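Long-range contacts in cell envelope-related transcriptional attenuator domain-containing protein (Eubacterium siraeum, PDB 4OBM), which is of unknown function but belongs to the LytR-CpsA-Psr family, whose members probably transfer anionic glycopolymers from lipid carriers to the cell wall: residues A62-G67 and Y242-N247; L55-P60 and Y231-D236; D35-K40 and T69-C74; S25-L30 and Y41-Y46; I94-R99 and N201-Q206. All coordinates share one frame; numbering follows the deposited sequence.

Interaction 1 (A62-G67 and Y242-N247); sequences AVIDGG and YIIDDN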
# COMPACT_ATOMS: atom_id res chain seq x y z
N ALA A 62 0.13 5.19 -15.21
CA ALA A 62 -0.81 4.11 -15.52
C ALA A 62 -2.17 4.67 -15.96
O ALA A 62 -2.71 5.57 -15.31
CB ALA A 62 -0.98 3.19 -14.33
N VAL A 63 -2.70 4.14 -17.09
CA VAL A 63 -4.03 4.48 -17.63
C VAL A 63 -4.95 3.29 -17.25
O VAL A 63 -4.70 2.16 -17.68
CB VAL A 63 -3.98 4.78 -19.17
CG1 VAL A 63 -5.37 5.05 -19.74
CG2 VAL A 63 -3.05 5.96 -19.49
N ILE A 64 -5.97 3.53 -16.41
CA ILE A 64 -6.87 2.48 -15.91
C ILE A 64 -8.33 2.66 -16.39
O ILE A 64 -9.19 1.88 -15.96
CB ILE A 64 -6.83 2.41 -14.34
CG1 ILE A 64 -7.33 3.71 -13.68
CG2 ILE A 64 -5.44 2.01 -13.82
CD1 ILE A 64 -8.00 3.51 -12.37
N ASP A 65 -8.61 3.66 -17.24
CA ASP A 65 -9.98 3.96 -17.69
C ASP A 65 -10.09 4.29 -19.19
O ASP A 65 -11.20 4.44 -19.71
CB ASP A 65 -10.55 5.14 -16.86
CG ASP A 65 -9.76 6.45 -16.87
OD1 ASP A 65 -8.49 6.40 -16.92
OD2 ASP A 65 -10.39 7.53 -16.75
N GLY A 66 -8.95 4.37 -19.88
CA GLY A 66 -8.91 4.74 -21.29
C GLY A 66 -8.70 6.23 -21.46
O GLY A 66 -8.60 6.73 -22.58
N GLY A 67 -8.65 6.94 -20.33
CA GLY A 67 -8.46 8.38 -20.29
C GLY A 67 -7.07 8.74 -19.82
O GLY A 67 -6.07 8.23 -20.34
N TYR A 242 1.17 4.11 -19.67
CA TYR A 242 1.25 2.69 -19.38
C TYR A 242 -0.18 2.17 -19.26
O TYR A 242 -0.78 2.26 -18.19
CB TYR A 242 2.09 2.43 -18.12
CG TYR A 242 2.37 0.96 -17.87
CD1 TYR A 242 3.35 0.29 -18.59
CD2 TYR A 242 1.66 0.25 -16.91
CE1 TYR A 242 3.61 -1.07 -18.37
CE2 TYR A 242 1.92 -1.10 -16.66
CZ TYR A 242 2.91 -1.75 -17.38
OH TYR A 242 3.16 -3.07 -17.15
N ILE A 243 -0.74 1.71 -20.36
CA ILE A 243 -2.13 1.27 -20.42
C ILE A 243 -2.26 -0.09 -19.74
O ILE A 243 -1.66 -1.07 -20.20
CB ILE A 243 -2.63 1.27 -21.88
CG1 ILE A 243 -2.54 2.70 -22.48
CG2 ILE A 243 -4.07 0.69 -21.99
CD1 ILE A 243 -2.87 2.80 -23.91
N ILE A 244 -3.03 -0.14 -18.63
CA ILE A 244 -3.26 -1.37 -17.86
C ILE A 244 -4.06 -2.35 -18.71
O ILE A 244 -5.06 -1.97 -19.28
CB ILE A 244 -3.94 -1.09 -16.48
CG1 ILE A 244 -3.03 -0.24 -15.55
CG2 ILE A 244 -4.41 -2.40 -15.78
CD1 ILE A 244 -1.58 -0.82 -15.20
N ASP A 245 -3.56 -3.59 -18.83
CA ASP A 245 -4.21 -4.65 -19.62
C ASP A 245 -5.49 -5.07 -18.91
O ASP A 245 -5.48 -5.26 -17.70
CB ASP A 245 -3.25 -5.85 -19.80
CG ASP A 245 -3.73 -6.98 -20.70
OD1 ASP A 245 -4.90 -7.39 -20.56
OD2 ASP A 245 -2.91 -7.51 -21.48
N ASP A 246 -6.58 -5.18 -19.66
CA ASP A 246 -7.89 -5.58 -19.15
C ASP A 246 -7.87 -6.94 -18.43
O ASP A 246 -8.67 -7.15 -17.51
CB ASP A 246 -8.92 -5.62 -20.29
CG ASP A 246 -10.27 -5.03 -19.94
OD1 ASP A 246 -10.30 -4.00 -19.24
OD2 ASP A 246 -11.29 -5.60 -20.38
N ASN A 247 -6.95 -7.86 -18.83
CA ASN A 247 -6.81 -9.20 -18.26
C ASN A 247 -6.12 -9.17 -16.89
O ASN A 247 -6.20 -10.15 -16.15
CB ASN A 247 -6.05 -10.13 -19.21
CG ASN A 247 -6.70 -10.29 -20.56
OD1 ASN A 247 -7.92 -10.38 -20.71
ND2 ASN A 247 -5.87 -10.36 -21.58
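Ala62 begins a short parallel pairing at the edge of a small three-stranded sheet, with strand 62-63 running beside strand 241-244. Its CB lies 4.1 Å from Ile244 CD1, on the sheet face it shares with Tyr242, and Ile70 of helix 70-90 packs against the same methyl. Val63 does the bonding. Its N donates to Tyr242 O at 2.9 Å from well above the carbonyl plane, and its O accepts Ile244 N at 3.0 Å within the plane, nearly straight at 167°. On the opposite face Val63 CB meets Ile243 CG1 at 4.2 Å. Ile64 leaves the strand: its CG2 lies 3.7 Å from Ile244 CG1, the two side chains side by side and pointing the same way. Ile64 CG1, in the crowded position between N and carbonyl carbon (chi1 63°), leads off toward helix 70-90, and Trp249 touches Ile64 and Ile244. Every hydrogen bond between the segments is main chain to main chain, so their register depends on no polar side chain, and apolar groups fill the rest.

Interaction 2 (L55-P60 and Y231-D236); sequences LMPYLP and YIPYGD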
# COMPACT_ATOMS: atom_id res chain seq x y z
N LEU A 55 -1.22 -5.81 -1.17
CA LEU A 55 -0.77 -4.54 -1.73
C LEU A 55 -0.84 -4.58 -3.24
O LEU A 55 -0.53 -5.60 -3.83
CB LEU A 55 0.67 -4.19 -1.30
CG LEU A 55 0.99 -4.19 0.20
CD1 LEU A 55 2.46 -4.48 0.44
CD2 LEU A 55 0.62 -2.86 0.84
N MSE A 56 -1.28 -3.47 -3.86
CA MSE A 56 -1.35 -3.34 -5.32
C MSE A 56 -0.76 -2.02 -5.73
O MSE A 56 -1.45 -1.01 -5.61
CB MSE A 56 -2.78 -3.46 -5.87
CG MSE A 56 -3.15 -4.88 -6.08
SE MSE A 56 -4.88 -5.10 -6.82
CE MSE A 56 -4.64 -4.47 -8.52
N PRO A 57 0.48 -2.00 -6.26
CA PRO A 57 1.06 -0.73 -6.69
C PRO A 57 0.69 -0.44 -8.15
O PRO A 57 0.33 -1.33 -8.92
CB PRO A 57 2.56 -0.97 -6.50
CG PRO A 57 2.73 -2.43 -6.78
CD PRO A 57 1.41 -3.13 -6.51
N TYR A 58 0.76 0.83 -8.53
CA TYR A 58 0.42 1.33 -9.86
C TYR A 58 1.42 2.37 -10.26
O TYR A 58 1.77 3.20 -9.42
CB TYR A 58 -0.99 1.97 -9.84
CG TYR A 58 -2.11 1.00 -9.57
CD1 TYR A 58 -2.52 0.73 -8.27
CD2 TYR A 58 -2.82 0.41 -10.62
CE1 TYR A 58 -3.53 -0.20 -8.01
CE2 TYR A 58 -3.87 -0.47 -10.37
CZ TYR A 58 -4.21 -0.79 -9.07
OH TYR A 58 -5.28 -1.60 -8.82
N LEU A 59 1.85 2.38 -11.55
CA LEU A 59 2.79 3.39 -12.05
C LEU A 59 2.08 4.73 -12.12
O LEU A 59 0.87 4.73 -12.35
CB LEU A 59 3.35 3.01 -13.43
CG LEU A 59 4.46 1.95 -13.50
CD1 LEU A 59 4.71 1.56 -14.96
CD2 LEU A 59 5.76 2.44 -12.85
N PRO A 60 2.77 5.87 -11.91
CA PRO A 60 2.07 7.17 -12.01
C PRO A 60 1.45 7.43 -13.38
O PRO A 60 0.40 8.10 -13.48
CB PRO A 60 3.16 8.19 -11.70
CG PRO A 60 4.43 7.48 -11.95
CD PRO A 60 4.20 6.06 -11.60
N TYR A 231 -0.11 -8.14 -5.59
CA TYR A 231 -0.40 -8.35 -7.00
C TYR A 231 0.13 -7.13 -7.77
O TYR A 231 -0.04 -5.99 -7.32
CB TYR A 231 -1.91 -8.58 -7.25
CG TYR A 231 -2.18 -8.73 -8.73
CD1 TYR A 231 -1.81 -9.89 -9.40
CD2 TYR A 231 -2.65 -7.67 -9.49
CE1 TYR A 231 -1.94 -10.00 -10.78
CE2 TYR A 231 -2.78 -7.76 -10.87
CZ TYR A 231 -2.43 -8.93 -11.51
OH TYR A 231 -2.57 -9.06 -12.87
N ILE A 232 0.77 -7.37 -8.93
CA ILE A 232 1.30 -6.26 -9.73
C ILE A 232 0.46 -6.09 -11.01
O ILE A 232 0.59 -6.87 -11.95
CB ILE A 232 2.82 -6.37 -10.02
CG1 ILE A 232 3.65 -6.76 -8.76
CG2 ILE A 232 3.37 -5.09 -10.72
CD1 ILE A 232 4.16 -5.61 -7.84
N PRO A 233 -0.39 -5.04 -11.06
CA PRO A 233 -1.16 -4.77 -12.28
C PRO A 233 -0.24 -4.53 -13.49
O PRO A 233 0.69 -3.72 -13.44
CB PRO A 233 -1.98 -3.52 -11.91
CG PRO A 233 -1.94 -3.44 -10.43
CD PRO A 233 -0.64 -4.02 -10.02
N TYR A 234 -0.45 -5.31 -14.56
CA TYR A 234 0.44 -5.24 -15.72
C TYR A 234 -0.24 -4.61 -16.94
O TYR A 234 -1.47 -4.60 -17.03
CB TYR A 234 1.01 -6.63 -16.08
CG TYR A 234 -0.03 -7.63 -16.52
CD1 TYR A 234 -0.43 -7.71 -17.85
CD2 TYR A 234 -0.60 -8.52 -15.62
CE1 TYR A 234 -1.40 -8.62 -18.27
CE2 TYR A 234 -1.55 -9.46 -16.03
CZ TYR A 234 -1.95 -9.50 -17.35
OH TYR A 234 -2.89 -10.41 -17.75
N GLY A 235 0.57 -4.16 -17.88
CA GLY A 235 0.05 -3.54 -19.09
C GLY A 235 1.07 -3.33 -20.18
O GLY A 235 2.02 -4.11 -20.33
N ASP A 236 0.86 -2.28 -20.99
CA ASP A 236 1.75 -2.02 -22.11
C ASP A 236 2.03 -0.53 -22.26
O ASP A 236 1.19 0.31 -21.94
CB ASP A 236 1.14 -2.57 -23.41
CG ASP A 236 0.84 -4.06 -23.38
OD1 ASP A 236 1.78 -4.87 -23.58
OD2 ASP A 236 -0.33 -4.43 -23.12
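Pro233 is the tight spot. Its CG lies between Met56, a selenomethionine, and Tyr58. Pro233 CG sits 3.5 Å from Met56 CE, closer than usual for two carbons, and makes a CH-pi contact over one face of the Tyr58 ring, 3.9 Å from the centroid and 27° off the normal. The parallel pairing with strand 228-230 continues with Tyr231 N donating to Leu55 O (3.1 Å, nearly along the C=O axis), and stops at Pro233, which has no N-H to offer Pro57 O; Pro233 CD lies there instead, 3.1 Å away. An alanine in place of Tyr58 would remove the ring face under Pro233 CG and would probably leave that proline and Trp249 less firmly packed. The Tyr231 and Ile232 side is looser and partly open to solvent. Met56 CE reaches the edge of the Tyr231 ring at CD2 (3.9 Å), and the Ile232 side chain crosses Pro57 at about a right angle, its CD1 3.6 Å from Pro57 CG. Tyr231 OH is hydrogen-bonded to Ser248 OG. Helix 246-256 packs on Met56 and Tyr58 through Ala252 and Trp249, helix 164-181 on Pro57 and Ile232 through Cys166 and Ala170, while strand 40-47 runs along the other edge of strand 52-58.

Interaction 3 (D35-K40 and T69-C74); sequences DKTPDK and TIKQIC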
# COMPACT_ATOMS: atom_id res chain seq x y z
N ASP A 35 3.11 20.42 -1.82
CA ASP A 35 2.80 21.20 -3.01
C ASP A 35 2.68 20.34 -4.26
O ASP A 35 1.90 20.68 -5.15
CB ASP A 35 3.88 22.27 -3.23
CG ASP A 35 4.04 23.23 -2.06
OD1 ASP A 35 3.01 23.65 -1.48
OD2 ASP A 35 5.20 23.63 -1.79
N LYS A 36 3.44 19.24 -4.33
CA LYS A 36 3.53 18.37 -5.50
C LYS A 36 2.50 17.25 -5.54
O LYS A 36 2.00 16.80 -4.51
CB LYS A 36 4.94 17.75 -5.61
CG LYS A 36 5.98 18.74 -6.09
CD LYS A 36 7.34 18.46 -5.49
CE LYS A 36 8.31 19.59 -5.74
NZ LYS A 36 7.90 20.89 -5.10
N THR A 37 2.20 16.82 -6.76
CA THR A 37 1.30 15.72 -7.09
C THR A 37 1.97 14.43 -6.70
O THR A 37 3.16 14.27 -7.01
CB THR A 37 1.02 15.73 -8.61
OG1 THR A 37 0.88 17.08 -9.07
CG2 THR A 37 -0.18 14.88 -8.99
N PRO A 38 1.26 13.46 -6.09
CA PRO A 38 1.91 12.17 -5.76
C PRO A 38 2.51 11.46 -6.99
O PRO A 38 1.95 11.52 -8.10
CB PRO A 38 0.77 11.35 -5.16
CG PRO A 38 -0.18 12.33 -4.65
CD PRO A 38 -0.14 13.47 -5.62
N ASP A 39 3.68 10.82 -6.78
CA ASP A 39 4.40 10.04 -7.79
C ASP A 39 4.18 8.54 -7.62
O ASP A 39 4.42 7.78 -8.56
CB ASP A 39 5.91 10.32 -7.74
CG ASP A 39 6.36 11.43 -8.65
OD1 ASP A 39 6.09 11.34 -9.88
OD2 ASP A 39 7.00 12.39 -8.15
N LYS A 40 3.80 8.10 -6.41
CA LYS A 40 3.61 6.66 -6.14
C LYS A 40 2.22 6.38 -5.64
O LYS A 40 1.61 7.23 -4.99
CB LYS A 40 4.67 6.11 -5.18
CG LYS A 40 5.99 5.95 -5.91
CD LYS A 40 7.11 5.48 -5.03
CE LYS A 40 8.44 5.74 -5.69
NZ LYS A 40 8.60 5.02 -6.98
N THR A 69 -3.81 9.50 -16.95
CA THR A 69 -2.96 8.72 -16.07
C THR A 69 -3.47 8.83 -14.64
O THR A 69 -4.19 9.77 -14.32
CB THR A 69 -1.49 9.17 -16.15
OG1 THR A 69 -1.34 10.46 -15.55
CG2 THR A 69 -0.95 9.16 -17.56
N ILE A 70 -3.05 7.91 -13.77
CA ILE A 70 -3.38 7.94 -12.35
C ILE A 70 -2.96 9.30 -11.79
O ILE A 70 -3.76 9.96 -11.13
CB ILE A 70 -2.70 6.77 -11.57
CG1 ILE A 70 -3.10 5.38 -12.10
CG2 ILE A 70 -2.95 6.86 -10.06
CD1 ILE A 70 -4.55 5.03 -11.95
N LYS A 71 -1.71 9.73 -12.09
CA LYS A 71 -1.15 10.99 -11.62
C LYS A 71 -1.96 12.18 -12.09
O LYS A 71 -2.23 13.06 -11.27
CB LYS A 71 0.32 11.13 -12.02
CG LYS A 71 0.99 12.36 -11.41
CD LYS A 71 2.48 12.35 -11.58
CE LYS A 71 3.03 13.56 -10.88
NZ LYS A 71 4.47 13.75 -11.14
N GLN A 72 -2.37 12.22 -13.38
CA GLN A 72 -3.16 13.33 -13.94
C GLN A 72 -4.49 13.43 -13.21
O GLN A 72 -4.87 14.52 -12.80
CB GLN A 72 -3.40 13.17 -15.45
CG GLN A 72 -2.20 13.56 -16.31
CD GLN A 72 -2.41 13.24 -17.78
OE1 GLN A 72 -3.02 12.24 -18.17
NE2 GLN A 72 -1.87 14.10 -18.62
N ILE A 73 -5.17 12.29 -13.00
CA ILE A 73 -6.44 12.19 -12.29
C ILE A 73 -6.26 12.69 -10.86
O ILE A 73 -7.05 13.51 -10.42
CB ILE A 73 -7.02 10.75 -12.36
CG1 ILE A 73 -7.39 10.39 -13.83
CG2 ILE A 73 -8.24 10.59 -11.43
CD1 ILE A 73 -7.32 8.89 -14.17
N CYS A 74 -5.19 12.25 -10.16
CA CYS A 74 -4.91 12.68 -8.79
C CYS A 74 -4.68 14.21 -8.73
O CYS A 74 -5.11 14.84 -7.75
CB CYS A 74 -3.73 11.92 -8.20
SG CYS A 74 -3.52 12.15 -6.41
O HOH W 1 4.97 15.65 -8.98
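A capping box starts helix 70-90: Gln72 N donates to Thr69 OG1 at 3.0 Å, and Thr69 N returns the bond to Gln72 OE1 at 3.1 Å. The facing loop enters strand 40-47 through a classic beta bulge, Asp39 and Lys40 both opposite Leu30. The charged link is Lys71, extended beyond CG, whose NZ forms a salt bridge with Asp39 OD1 at 3.2 Å, met from above the carboxylate plane, 49° out of it. A water adds a second bond to the ammonium: it accepts from Lys71 NZ at 2.9 Å and donates to Thr37 O at 3.0 Å, so the lysine tip is tied to the loop at two points. Thr37 OG1 is hydrogen-bonded to Glu75, one turn further along the helix. The rest is packing. The aliphatic shaft of Lys71 passes over the loop, CG lying 3.7 Å from Thr37 CG2. Deeper, beside Tyr41 and Arg99, Cys74 holds its SG anti to the backbone N (chi1 -168°), which sets the sulfur 3.7 Å from Pro38 CD.

Interaction 4 (S25-L30 and Y41-Y46); sequences SVLMTL and YMTITY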
# COMPACT_ATOMS: atom_id res chain seq x y z
N SER A 25 -10.09 -1.32 2.37
CA SER A 25 -9.06 -0.88 1.44
C SER A 25 -8.74 0.58 1.70
O SER A 25 -9.61 1.35 2.12
CB SER A 25 -9.48 -1.09 -0.00
OG SER A 25 -9.29 -2.45 -0.39
N VAL A 26 -7.45 0.93 1.51
CA VAL A 26 -6.88 2.28 1.67
C VAL A 26 -5.96 2.54 0.50
O VAL A 26 -5.07 1.73 0.21
CB VAL A 26 -6.12 2.49 3.02
CG1 VAL A 26 -5.50 3.90 3.11
CG2 VAL A 26 -7.01 2.20 4.23
N LEU A 27 -6.17 3.67 -0.17
CA LEU A 27 -5.28 4.09 -1.23
C LEU A 27 -4.16 4.89 -0.59
O LEU A 27 -4.42 5.87 0.09
CB LEU A 27 -5.99 4.92 -2.31
CG LEU A 27 -5.08 5.59 -3.34
CD1 LEU A 27 -4.41 4.56 -4.24
CD2 LEU A 27 -5.85 6.61 -4.16
N MSE A 28 -2.91 4.46 -0.80
CA MSE A 28 -1.77 5.16 -0.24
C MSE A 28 -0.97 5.74 -1.36
O MSE A 28 -0.78 5.08 -2.39
CB MSE A 28 -0.94 4.25 0.64
CG MSE A 28 -1.70 3.89 1.92
SE MSE A 28 -0.77 2.69 3.05
CE MSE A 28 0.02 1.37 1.77
N THR A 29 -0.58 7.02 -1.21
CA THR A 29 0.14 7.75 -2.24
C THR A 29 1.32 8.50 -1.60
O THR A 29 1.30 8.78 -0.40
CB THR A 29 -0.80 8.71 -3.03
OG1 THR A 29 -1.05 9.90 -2.27
CG2 THR A 29 -2.12 8.06 -3.45
N LEU A 30 2.32 8.83 -2.40
CA LEU A 30 3.49 9.52 -1.90
C LEU A 30 3.87 10.65 -2.83
O LEU A 30 3.97 10.46 -4.04
CB LEU A 30 4.67 8.53 -1.73
CG LEU A 30 6.05 9.13 -1.43
CD1 LEU A 30 6.09 9.80 -0.03
CD2 LEU A 30 7.13 8.11 -1.59
N TYR A 41 1.68 5.25 -6.07
CA TYR A 41 0.29 4.86 -5.80
C TYR A 41 0.24 3.39 -5.46
O TYR A 41 0.85 2.58 -6.14
CB TYR A 41 -0.61 5.17 -7.02
CG TYR A 41 -0.63 6.63 -7.41
CD1 TYR A 41 0.34 7.16 -8.26
CD2 TYR A 41 -1.57 7.50 -6.87
CE1 TYR A 41 0.38 8.52 -8.56
CE2 TYR A 41 -1.56 8.87 -7.18
CZ TYR A 41 -0.58 9.37 -8.03
OH TYR A 41 -0.54 10.70 -8.32
N MSE A 42 -0.39 3.07 -4.33
CA MSE A 42 -0.50 1.70 -3.83
C MSE A 42 -1.75 1.55 -2.99
O MSE A 42 -2.00 2.39 -2.13
CB MSE A 42 0.75 1.33 -2.99
CG MSE A 42 0.75 -0.13 -2.46
SE MSE A 42 2.30 -0.57 -1.39
CE MSE A 42 3.52 -0.74 -2.79
N THR A 43 -2.54 0.52 -3.27
CA THR A 43 -3.70 0.18 -2.44
C THR A 43 -3.25 -0.89 -1.44
O THR A 43 -2.29 -1.62 -1.69
CB THR A 43 -4.92 -0.26 -3.25
OG1 THR A 43 -4.56 -1.38 -4.05
CG2 THR A 43 -5.53 0.87 -4.12
N ILE A 44 -3.90 -0.92 -0.27
CA ILE A 44 -3.67 -1.91 0.77
C ILE A 44 -5.04 -2.41 1.13
O ILE A 44 -5.90 -1.63 1.54
CB ILE A 44 -2.81 -1.45 1.98
CG1 ILE A 44 -2.54 -2.61 2.96
CG2 ILE A 44 -3.32 -0.16 2.66
CD1 ILE A 44 -1.47 -2.37 3.99
N THR A 45 -5.29 -3.70 0.87
CA THR A 45 -6.56 -4.36 1.13
C THR A 45 -6.40 -5.42 2.20
O THR A 45 -5.67 -6.40 2.01
CB THR A 45 -7.14 -4.99 -0.16
OG1 THR A 45 -7.28 -3.98 -1.15
CG2 THR A 45 -8.49 -5.69 0.06
N TYR A 46 -7.10 -5.22 3.33
CA TYR A 46 -7.12 -6.18 4.43
C TYR A 46 -8.23 -7.19 4.19
O TYR A 46 -9.41 -6.81 4.06
CB TYR A 46 -7.32 -5.45 5.77
CG TYR A 46 -7.56 -6.37 6.95
CD1 TYR A 46 -6.62 -7.33 7.32
CD2 TYR A 46 -8.72 -6.28 7.71
CE1 TYR A 46 -6.83 -8.18 8.41
CE2 TYR A 46 -8.94 -7.11 8.81
CZ TYR A 46 -7.98 -8.04 9.16
OH TYR A 46 -8.21 -8.87 10.23
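Ile44 is the bump here, and Val26 and Met28 form the notch that takes it. Its CG2 occupies the crowded position between backbone N and carbonyl carbon, and so projects across the antiparallel hairpin to touch Val26 CB at 3.9 Å and Met28 CE at 3.8 Å. Met28, a selenomethionine like Met42, bends at chi3 (-41°) so that its SE and CE both lie against that methyl. On the reverse face the side chains meet pair by pair: Leu27 CD1 crosses Thr43 CG2 obliquely at 3.9 Å, and Thr29 CG2 leans on the Tyr41 ring, 3.5 Å from CD2. At the far end of that row Ser25 OG and Thr45 OG1 share a short hydrogen bond of 2.6 Å. The main chains are drawn close between the methionines, with Met28 N to Met42 O at 2.6 Å and Met42 N to Met28 O at 2.8 Å. A glycol, probably from the crystallisation liquor, lies beside Met28; as some members of this family hold a polyprenyl lipid in an apolar groove, it may mark such a pocket. The hairpin sits mid-sheet, with strand 94-100 flanking strand 24-30 and strand 52-58 flanking strand 40-47, and helix 70-90 packs through Val82, Leu86, Ile70 and Cys74 on the face bearing Leu27, Thr43 and Tyr41.

Interaction 5 (I94-R99 and N201-Q206); sequences INKYIR and NTNIEQ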
# COMPACT_ATOMS: atom_id res chain seq x y z
N ILE A 94 -12.99 1.21 -2.04
CA ILE A 94 -11.90 2.12 -1.59
C ILE A 94 -12.43 3.55 -1.46
O ILE A 94 -12.74 4.18 -2.46
CB ILE A 94 -10.66 2.08 -2.55
CG1 ILE A 94 -10.36 0.64 -3.06
CG2 ILE A 94 -9.41 2.72 -1.89
CD1 ILE A 94 -9.62 0.55 -4.37
N ASN A 95 -12.52 4.05 -0.23
CA ASN A 95 -13.01 5.41 0.06
C ASN A 95 -11.94 6.21 0.80
O ASN A 95 -11.89 7.43 0.68
CB ASN A 95 -14.30 5.36 0.92
CG ASN A 95 -15.35 4.34 0.51
OD1 ASN A 95 -15.80 3.53 1.33
ND2 ASN A 95 -15.80 4.38 -0.74
N LYS A 96 -11.11 5.50 1.60
CA LYS A 96 -10.08 6.13 2.42
C LYS A 96 -8.73 6.12 1.76
O LYS A 96 -8.38 5.23 0.97
CB LYS A 96 -10.01 5.50 3.82
CG LYS A 96 -11.29 5.62 4.66
CD LYS A 96 -11.85 7.06 4.73
CE LYS A 96 -13.13 7.10 5.54
NZ LYS A 96 -13.53 8.48 5.87
N TYR A 97 -7.98 7.18 2.04
CA TYR A 97 -6.64 7.33 1.47
C TYR A 97 -5.70 8.00 2.45
O TYR A 97 -6.16 8.68 3.37
CB TYR A 97 -6.71 8.16 0.16
CG TYR A 97 -7.21 9.58 0.35
CD1 TYR A 97 -6.35 10.60 0.74
CD2 TYR A 97 -8.54 9.90 0.09
CE1 TYR A 97 -6.82 11.90 0.95
CE2 TYR A 97 -9.01 11.20 0.26
CZ TYR A 97 -8.15 12.20 0.68
OH TYR A 97 -8.63 13.47 0.85
N ILE A 98 -4.39 7.85 2.21
CA ILE A 98 -3.33 8.55 2.94
C ILE A 98 -2.34 9.11 1.91
O ILE A 98 -1.75 8.34 1.17
CB ILE A 98 -2.56 7.71 4.03
CG1 ILE A 98 -3.51 7.00 5.02
CG2 ILE A 98 -1.52 8.60 4.77
CD1 ILE A 98 -2.85 5.87 5.77
N ARG A 99 -2.16 10.42 1.87
CA ARG A 99 -1.12 10.97 0.99
C ARG A 99 0.05 11.32 1.87
O ARG A 99 -0.05 12.23 2.70
CB ARG A 99 -1.59 12.18 0.15
CG ARG A 99 -0.41 12.82 -0.61
CD ARG A 99 -0.75 14.19 -1.17
NE ARG A 99 -1.84 14.07 -2.12
CZ ARG A 99 -2.23 15.03 -2.95
NH1 ARG A 99 -1.60 16.20 -2.96
NH2 ARG A 99 -3.24 14.81 -3.77
N ASN A 201 -1.90 13.92 5.13
CA ASN A 201 -3.06 14.32 4.34
C ASN A 201 -3.94 13.06 4.20
O ASN A 201 -3.62 12.17 3.42
CB ASN A 201 -2.60 14.87 2.98
CG ASN A 201 -3.70 15.43 2.11
OD1 ASN A 201 -4.90 15.17 2.28
ND2 ASN A 201 -3.31 16.22 1.13
N THR A 202 -5.00 12.95 5.01
CA THR A 202 -5.84 11.75 4.98
C THR A 202 -7.31 12.07 5.28
O THR A 202 -7.60 13.11 5.86
CB THR A 202 -5.27 10.68 5.98
OG1 THR A 202 -6.04 9.49 5.91
CG2 THR A 202 -5.19 11.17 7.43
N ASN A 203 -8.23 11.15 4.90
CA ASN A 203 -9.64 11.30 5.22
C ASN A 203 -10.04 10.18 6.19
O ASN A 203 -11.23 9.93 6.40
CB ASN A 203 -10.52 11.31 3.95
CG ASN A 203 -10.47 10.03 3.17
OD1 ASN A 203 -9.51 9.27 3.24
ND2 ASN A 203 -11.51 9.79 2.39
N ILE A 204 -9.02 9.51 6.77
CA ILE A 204 -9.21 8.46 7.77
C ILE A 204 -9.54 9.16 9.09
O ILE A 204 -8.77 10.00 9.57
CB ILE A 204 -7.97 7.49 7.89
CG1 ILE A 204 -7.85 6.59 6.65
CG2 ILE A 204 -8.00 6.65 9.19
CD1 ILE A 204 -6.69 5.61 6.67
N GLU A 205 -10.69 8.84 9.66
CA GLU A 205 -11.08 9.42 10.93
C GLU A 205 -10.84 8.40 12.03
O GLU A 205 -10.65 7.21 11.73
CB GLU A 205 -12.55 9.91 10.91
CG GLU A 205 -12.85 11.07 9.96
CD GLU A 205 -11.93 12.28 10.02
OE1 GLU A 205 -11.56 12.72 11.14
OE2 GLU A 205 -11.58 12.81 8.94
N GLN A 206 -10.85 8.85 13.29
CA GLN A 206 -10.65 8.00 14.47
C GLN A 206 -11.70 6.87 14.52
O GLN A 206 -11.37 5.75 14.89
CB GLN A 206 -10.71 8.86 15.75
CG GLN A 206 -10.41 8.13 17.05
CD GLN A 206 -8.99 7.64 17.10
OE1 GLN A 206 -8.03 8.39 16.86
NE2 GLN A 206 -8.83 6.36 17.39
O HOH W 2 1.45 13.50 4.51
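Asn203, just past an antiparallel pairing of edge strand 201-202 with strand 94-100, uses its carboxamide like a further strand residue. Its ND2 donates to Asn95 O at 2.9 Å, almost straight (170°), and its OD1 accepts Tyr97 N at 2.9 Å. Gripped at both ends, the amide lies stacked over one face of the Tyr97 ring, the planes 23° apart. The main-chain O of Asn203 is held too: Lys96, bent at chi2, brings NZ to it at 2.8 Å. An alanine in place of Asn203 would remove both amide bonds and the group stacked on the ring, and would probably loosen the 203 end of this edge from strand 94-100. An ST turn positions Asn203. Thr202 OG1 donates to Tyr97 O at 2.7 Å and accepts Ile204 N at 3.1 Å, which curls the chain round Asn203 and sends Ile204 back across the strand, its CD1 3.8 Å from Ile98 CG1. Further along, regular pairing returns, with Arg99 N donating to Asn201 O at 2.8 Å. Asn201 ND2 lies over one face of the Arg99 guanidinium, whose NE forms a salt bridge with Glu79 of helix 70-90. The return bond from Asn201 N to Arg99 O is weak, and a water donates to that same Arg99 O at 2.7 Å.

Overall arrangement
Interaction 4 is the core, its centre about 4 Å from that of the chain; interactions 2 and 5 add strands on either side of its hairpin within the six-stranded sheet. Interaction 2 is buried and mostly apolar, built on prolines, whereas interaction 5 lies at the surface and relies on polar side chains beside a little backbone pairing. Interaction 1 is buried but peripheral, in the separate small sheet, and touches interaction 2 through neighbouring strands 235-238 and 241-244. Interaction 3, partly buried, its segments joined by a salt bridge, sets helix 70-90 against the hairpin loop; Pro60 O to Lys71 N and Ala62 O to Ile70 N join that helix start to interactions 2 and 1.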